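PDB 5K7F: transcriptional regulator, TetR family from Myxococcus xanthus, which probably binds DNA as a TetR-type transcriptional repressor, regulating alternative isovaleryl coenzyme A biosynthesis in response to isovaleryl coenzyme A. Local coordinates for residues T37-I42 and A51-H56. Numbering follows the deposited sequence.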
loop_
_atom_site.group_PDB
_atom_site.type_symbol
_atom_site.label_atom_id
_atom_site.label_comp_id
_atom_site.label_asym_id
_atom_site.label_seq_id
_atom_site.Cartn_x
_atom_site.Cartn_y
_atom_site.Cartn_z
ATOM N N THR A 37 13.951 -2.646 -17.909
ATOM C CA THR A 37 14.545 -1.356 -18.223
ATOM C C THR A 37 16.070 -1.405 -18.175
ATOM O O THR A 37 16.655 -1.838 -17.178
ATOM C CB THR A 37 14.044 -0.304 -17.242
ATOM O OG1 THR A 37 12.618 -0.177 -17.360
ATOM C CG2 THR A 37 14.708 1.042 -17.534
ATOM N N SER A 38 16.703 -0.875 -19.214
ATOM C CA SER A 38 18.154 -0.879 -19.326
ATOM C C SER A 38 18.737 0.532 -19.239
ATOM O O SER A 38 18.062 1.545 -19.467
ATOM C CB SER A 38 18.575 -1.528 -20.646
ATOM O OG SER A 38 18.451 -0.589 -21.711
ATOM N N MET A 39 20.032 0.583 -18.910
ATOM C CA MET A 39 20.706 1.863 -18.816
ATOM C C MET A 39 20.728 2.553 -20.169
ATOM O O MET A 39 20.607 3.773 -20.245
ATOM C CB MET A 39 22.116 1.655 -18.259
ATOM C CG MET A 39 22.136 1.100 -16.829
ATOM S SD MET A 39 21.317 2.136 -15.555
ATOM C CE MET A 39 22.283 3.627 -15.556
ATOM N N GLN A 40 20.816 1.775 -21.257
ATOM C CA GLN A 40 20.747 2.361 -22.588
ATOM C C GLN A 40 19.377 2.985 -22.833
ATOM O O GLN A 40 19.281 4.115 -23.323
ATOM C CB GLN A 40 21.092 1.291 -23.629
ATOM C CG GLN A 40 20.737 1.593 -25.072
ATOM C CD GLN A 40 21.145 0.444 -26.005
ATOM O OE1 GLN A 40 22.322 0.089 -26.090
ATOM N NE2 GLN A 40 20.168 -0.148 -26.688
ATOM N N GLU A 41 18.309 2.297 -22.443
ATOM C CA GLU A 41 16.970 2.876 -22.597
ATOM C C GLU A 41 16.803 4.128 -21.749
ATOM O O GLU A 41 16.162 5.100 -22.170
ATOM C CB GLU A 41 15.910 1.839 -22.219
ATOM C CG GLU A 41 15.913 0.598 -23.107
ATOM C CD GLU A 41 14.881 -0.432 -22.708
ATOM O OE1 GLU A 41 14.672 -0.651 -21.498
ATOM O OE2 GLU A 41 14.274 -1.016 -23.626
ATOM N N ILE A 42 17.374 4.130 -20.542
ATOM C CA ILE A 42 17.303 5.322 -19.710
ATOM C C ILE A 42 18.044 6.468 -20.350
ATOM O O ILE A 42 17.563 7.604 -20.349
ATOM C CB ILE A 42 17.845 5.047 -18.304
ATOM C CG1 ILE A 42 16.976 4.019 -17.613
ATOM C CG2 ILE A 42 17.919 6.380 -17.517
ATOM C CD1 ILE A 42 17.612 3.513 -16.407
ATOM N N ALA A 51 27.666 7.998 -22.292
ATOM C CA ALA A 51 28.748 8.593 -21.522
ATOM C C ALA A 51 28.219 9.620 -20.530
ATOM O O ALA A 51 28.661 9.670 -19.371
ATOM C CB ALA A 51 29.764 9.227 -22.469
ATOM N N GLY A 52 27.254 10.438 -20.959
ATOM C CA GLY A 52 26.727 11.472 -20.085
ATOM C C GLY A 52 25.923 10.882 -18.946
ATOM O O GLY A 52 26.040 11.330 -17.802
ATOM N N LEU A 53 25.124 9.848 -19.234
ATOM C CA LEU A 53 24.438 9.127 -18.150
ATOM C C LEU A 53 25.444 8.527 -17.188
ATOM O O LEU A 53 25.345 8.719 -15.971
ATOM C CB LEU A 53 23.511 8.037 -18.704
ATOM C CG LEU A 53 22.759 7.213 -17.648
ATOM C CD1 LEU A 53 21.988 8.110 -16.622
ATOM C CD2 LEU A 53 21.825 6.236 -18.321
ATOM N N TYR A 54 26.449 7.833 -17.726
ATOM C CA TYR A 54 27.429 7.139 -16.902
ATOM C C TYR A 54 28.122 8.067 -15.902
ATOM O O TYR A 54 28.500 7.636 -14.810
ATOM C CB TYR A 54 28.440 6.490 -17.839
ATOM C CG TYR A 54 29.457 5.624 -17.166
ATOM C CD1 TYR A 54 30.653 6.172 -16.724
ATOM C CD2 TYR A 54 29.234 4.264 -16.990
ATOM C CE1 TYR A 54 31.596 5.383 -16.118
ATOM C CE2 TYR A 54 30.175 3.454 -16.369
ATOM C CZ TYR A 54 31.358 4.021 -15.947
ATOM O OH TYR A 54 32.311 3.233 -15.353
ATOM N N HIS A 55 28.332 9.330 -16.264
ATOM C CA HIS A 55 28.918 10.299 -15.344
ATOM C C HIS A 55 28.105 10.428 -14.063
ATOM O O HIS A 55 28.675 10.676 -12.996
ATOM C CB HIS A 55 29.022 11.649 -16.031
ATOM N N HIS A 56 26.784 10.269 -14.153
ATOM C CA HIS A 56 25.893 10.331 -12.989
ATOM C C HIS A 56 25.672 8.959 -12.328
ATOM O O HIS A 56 25.744 8.847 -11.099
ATOM C CB HIS A 56 24.536 10.931 -13.392
ATOM C CG HIS A 56 24.592 12.339 -13.899
ATOM N ND1 HIS A 56 24.575 13.439 -13.067
ATOM C CD2 HIS A 56 24.602 12.828 -15.161
ATOM C CE1 HIS A 56 24.609 14.544 -13.794
ATOM N NE2 HIS A 56 24.625 14.203 -15.069
#
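Leu53 reaches from one helix of the predicted helix-turn-helix to Met39 and Ile42 on the other, a compact example of how this DNA-binding motif, here in a TetR-family regulator, packs its two short helices together through a few apolar side chains. No hydrogen bond links residues 37-42 to 51-56, and Leu53 makes every close contact between them from the second segment; just before it, Lys50 NZ bonds Gln40 OE1. The leucine CB points at the facing helix, and with CG anti to the backbone N (chi1 179°) the side chain extends across the gap. CG meets the Met39 methyl, CE, at 4.2 Å. Beyond this fork CD2 is the branch that does the touching, while CD1 makes no close contact with residues 37-42. CD2 lies 3.8 Å from Met39 CE and 4.0 Å from Ile42 CG2, so it enters between two residues one helical turn apart, and the leucine side chain crosses those of Met39 and Ile42 at about a right angle. Met39 brings its methyl there through bends at chi2 and chi3, which turn the thioether chain back toward the leucine. The same methionine and Ile42 also touch Leu63 of helix 60-83, and Leu53 rests on Ile21 of helix 18-32, joining the pair to the helices that precede and follow the motif in sequence. At the start of the first helix Ser38 and Glu41 form a capping box: Glu41 N donates to Ser38 OG at 3.0 Å with a nearly straight bond (165°), and Ser38 N donates to Glu41 OE1 at 3.1 Å, meeting the carboxylate from its anti side and out of its plane. Across the interface the nearest approach is to backbone, not side chain: Leu53 CD2 sits 3.4 Å from the carbonyl oxygen Met39 O.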